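Local coordinates for lipoprotein (Colwellia psychrerythraea, PDB 3O0Y) that is a putative lipoprotein of unknown function, possibly lipid-binding, whose family belongs to a clan of metallopeptidase-like proteins, at residues Val319-Leu324 against Gly335-Ala340. Sequence-based numbering, arbitrary orientation.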
ATOM      1  N   VAL A 319     -25.302  -4.289  13.177  1.00  7.13           N
ATOM      2  CA  VAL A 319     -25.970  -3.826  11.971  1.00  5.93           C
ATOM      3  C   VAL A 319     -26.179  -4.972  10.977  1.00  6.31           C
ATOM      4  O   VAL A 319     -27.260  -5.132  10.392  1.00  6.54           O
ATOM      5  CB  VAL A 319     -25.200  -2.626  11.287  1.00  7.45           C
ATOM      6  CG1 VAL A 319     -25.855  -2.282   9.964  1.00  4.92           C
ATOM      7  CG2 VAL A 319     -25.170  -1.408  12.243  1.00  6.98           C
ATOM      8  N   MET A 320     -25.117  -5.663  10.655  1.00  4.96           N
ATOM      9  CA  MET A 320     -25.180  -6.813   9.747  1.00  5.25           C
ATOM     10  C   MET A 320     -26.215  -7.836  10.225  1.00  6.75           C
ATOM     11  O   MET A 320     -26.947  -8.366   9.429  1.00  5.61           O
ATOM     12  CB  MET A 320     -23.792  -7.474   9.662  1.00  4.50           C
ATOM     13  CG  MET A 320     -22.756  -6.635   8.927  1.00  7.23           C
ATOM     14  SD  MET A 320     -21.023  -7.344   8.946  1.00  2.00           S
ATOM     15  CE  MET A 320     -21.292  -8.649   7.668  1.00 10.69           C
ATOM     16  N   ASN A 321     -26.255  -8.142  11.537  1.00  5.26           N
ATOM     17  CA  ASN A 321     -27.317  -9.045  12.061  1.00  4.63           C
ATOM     18  C   ASN A 321     -28.719  -8.619  11.659  1.00  6.30           C
ATOM     19  O   ASN A 321     -29.568  -9.446  11.262  1.00  5.09           O
ATOM     20  CB  ASN A 321     -27.142  -9.230  13.561  1.00  5.65           C
ATOM     21  CG  ASN A 321     -28.201 -10.119  14.153  1.00  6.47           C
ATOM     22  OD1 ASN A 321     -28.241 -11.327  13.886  1.00  6.58           O
ATOM     23  ND2 ASN A 321     -29.000  -9.549  15.077  1.00  6.41           N
ATOM     24  N   GLU A 322     -29.027  -7.326  11.747  1.00  5.35           N
ATOM     25  CA  GLU A 322     -30.344  -6.870  11.389  1.00  5.96           C
ATOM     26  C   GLU A 322     -30.715  -7.085   9.917  1.00  6.26           C
ATOM     27  O   GLU A 322     -31.825  -7.503   9.566  1.00  5.75           O
ATOM     28  CB  GLU A 322     -30.536  -5.382  11.663  1.00  7.61           C
ATOM     29  CG  GLU A 322     -30.460  -5.004  13.101  1.00  7.66           C
ATOM     30  CD  GLU A 322     -31.488  -5.594  13.998  1.00 15.11           C
ATOM     31  OE1 GLU A 322     -32.565  -6.022  13.545  1.00 11.74           O
ATOM     32  OE2 GLU A 322     -31.227  -5.554  15.223  1.00 19.32           O
ATOM     33  N   ILE A 323     -29.752  -6.811   9.065  1.00  5.96           N
ATOM     34  CA  ILE A 323     -29.967  -7.005   7.647  1.00  6.49           C
ATOM     35  C   ILE A 323     -30.132  -8.483   7.348  1.00  4.05           C
ATOM     36  O   ILE A 323     -30.998  -8.860   6.560  1.00  4.54           O
ATOM     37  CB  ILE A 323     -28.834  -6.327   6.857  1.00  5.60           C
ATOM     38  CG1 ILE A 323     -28.798  -4.821   7.125  1.00  7.13           C
ATOM     39  CG2 ILE A 323     -28.814  -6.704   5.370  1.00  6.07           C
ATOM     40  CD1 ILE A 323     -27.499  -4.172   6.675  1.00  6.80           C
ATOM     41  N   LEU A 324     -29.254  -9.331   7.929  1.00  4.07           N
ATOM     42  CA  LEU A 324     -29.362 -10.762   7.794  1.00  3.89           C
ATOM     43  C   LEU A 324     -30.717 -11.318   8.199  1.00  3.74           C
ATOM     44  O   LEU A 324     -31.312 -12.114   7.473  1.00  3.65           O
ATOM     45  CB  LEU A 324     -28.204 -11.506   8.511  1.00  2.08           C
ATOM     46  CG  LEU A 324     -26.856 -11.424   7.790  1.00  5.01           C
ATOM     47  CD1 LEU A 324     -25.733 -11.600   8.794  1.00  5.73           C
ATOM     48  CD2 LEU A 324     -26.774 -12.444   6.587  1.00  6.44           C
ATOM     49  N   GLY A 335     -20.572 -14.108  11.250  1.00  9.83           N
ATOM     50  CA  GLY A 335     -19.598 -14.786  10.487  1.00 10.42           C
ATOM     51  C   GLY A 335     -20.035 -16.102   9.881  1.00  8.93           C
ATOM     52  O   GLY A 335     -19.779 -16.365   8.698  1.00  8.33           O
ATOM     53  N   GLU A 336     -20.731 -16.903  10.674  1.00  8.44           N
ATOM     54  CA  GLU A 336     -21.256 -18.153  10.193  1.00  7.78           C
ATOM     55  C   GLU A 336     -22.193 -17.924   9.050  1.00  8.99           C
ATOM     56  O   GLU A 336     -22.213 -18.710   8.102  1.00  8.95           O
ATOM     57  CB  GLU A 336     -21.965 -18.886  11.330  1.00  9.94           C
ATOM     58  CG  GLU A 336     -20.883 -19.580  12.192  1.00 13.97           C
ATOM     59  CD  GLU A 336     -21.335 -19.972  13.582  1.00 22.37           C
ATOM     60  OE1 GLU A 336     -22.439 -19.599  14.041  1.00 15.25           O
ATOM     61  OE2 GLU A 336     -20.485 -20.579  14.287  1.00 25.25           O
ATOM     62  N   ARG A 337     -23.012 -16.886   9.190  1.00  6.82           N
ATOM     63  CA  ARG A 337     -24.001 -16.601   8.156  1.00  7.24           C
ATOM     64  C   ARG A 337     -23.330 -16.151   6.846  1.00  7.76           C
ATOM     65  O   ARG A 337     -23.735 -16.562   5.731  1.00  6.50           O
ATOM     66  CB  ARG A 337     -25.065 -15.609   8.658  1.00  7.29           C
ATOM     67  CG  ARG A 337     -26.137 -16.341   9.476  1.00  7.01           C
ATOM     68  CD  ARG A 337     -27.122 -15.444  10.140  1.00  6.00           C
ATOM     69  NE  ARG A 337     -26.503 -14.787  11.295  1.00  8.50           N
ATOM     70  CZ  ARG A 337     -27.025 -13.758  11.981  1.00  6.26           C
ATOM     71  NH1 ARG A 337     -28.186 -13.224  11.646  1.00  6.02           N
ATOM     72  NH2 ARG A 337     -26.369 -13.237  13.052  1.00  8.82           N
ATOM     73  N   MET A 338     -22.283 -15.337   6.951  1.00  7.32           N
ATOM     74  CA  MET A 338     -21.562 -14.919   5.770  1.00  6.51           C
ATOM     75  C   MET A 338     -20.832 -16.086   5.082  1.00  7.64           C
ATOM     76  O   MET A 338     -20.797 -16.180   3.839  1.00  8.55           O
ATOM     77  CB  MET A 338     -20.595 -13.793   6.109  1.00  6.94           C
ATOM     78  CG  MET A 338     -21.276 -12.483   6.606  1.00  7.64           C
ATOM     79  SD  MET A 338     -22.516 -11.739   5.528  1.00  3.30           S
ATOM     80  CE  MET A 338     -21.499 -11.435   4.049  1.00 13.32           C
ATOM     81  N   VAL A 339     -20.305 -17.005   5.879  1.00  6.79           N
ATOM     82  CA  VAL A 339     -19.745 -18.260   5.309  1.00  8.10           C
ATOM     83  C   VAL A 339     -20.770 -19.063   4.548  1.00  7.93           C
ATOM     84  O   VAL A 339     -20.499 -19.527   3.450  1.00  8.29           O
ATOM     85  CB  VAL A 339     -19.120 -19.088   6.431  1.00  8.83           C
ATOM     86  CG1 VAL A 339     -18.855 -20.482   5.919  1.00 13.70           C
ATOM     87  CG2 VAL A 339     -17.871 -18.387   6.977  1.00 13.94           C
ATOM     88  N   ALA A 340     -21.983 -19.183   5.102  1.00  9.04           N
ATOM     89  CA  ALA A 340     -23.074 -19.882   4.470  1.00  8.09           C
ATOM     90  C   ALA A 340     -23.456 -19.206   3.142  1.00  8.67           C
ATOM     91  O   ALA A 340     -23.630 -19.890   2.136  1.00  7.18           O
ATOM     92  CB  ALA A 340     -24.366 -19.906   5.401  1.00  7.21           C
TER
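Leu324 and Arg337 sit at the closest backbone approach of two helical segments, 319-324 and 335-340, their CA atoms 7.9 Å apart. The segment axes stay 11.1 Å apart and cross at 50°, so long side chains have to span the gap. Arg337 does most of the spanning. Its chain bends at chi3, and the guanidinium presents NH1 and NH2 end-on to a single acceptor, Asn321 OD1. The two bonds form a fork: OD1 lies 2.9 Å from Arg337 NH1 and 2.8 Å from Arg337 NH2, almost exactly in the guanidinium plane, and both bonds are moderately bent. The amide itself is turned steeply, 73° from that plane. With CG anti to the backbone N (chi1 179°), the amide of Asn321 is carried out from helix 302-326, and OD1 meets the guanidinium. Leu324 lies over one face of the guanidinium, CD1 toward the rim at 4.1 Å from Arg337 CZ, while Leu324 CB packs 3.6 Å from Arg337 NH1. NH1 also bonds Tyr329 O and NE bonds Thr333 O, so the buried guanidinium is tied to both the first helix and the connecting loop. An alanine in place of Arg337 would probably leave Asn321 OD1 without its two donors and those loop carbonyls without this partner, and open a gap beside Leu324. Apart from this polar fork, the contact is apolar: the side chains of Met320 and Met338 cross at about a right angle, Met320 CE resting 4.0 Å from Met338 SD. Helices 302-326 and 334-342 are consecutive, joined by a short loop near the periphery of this mainly helical chain. Val334 and Leu341 of the shorter helix also pack on Leu324, Phe430 touches Met338, and helix 491-515 packs against helix 302-326, Leu498 on Met320 and Leu495 on Leu324.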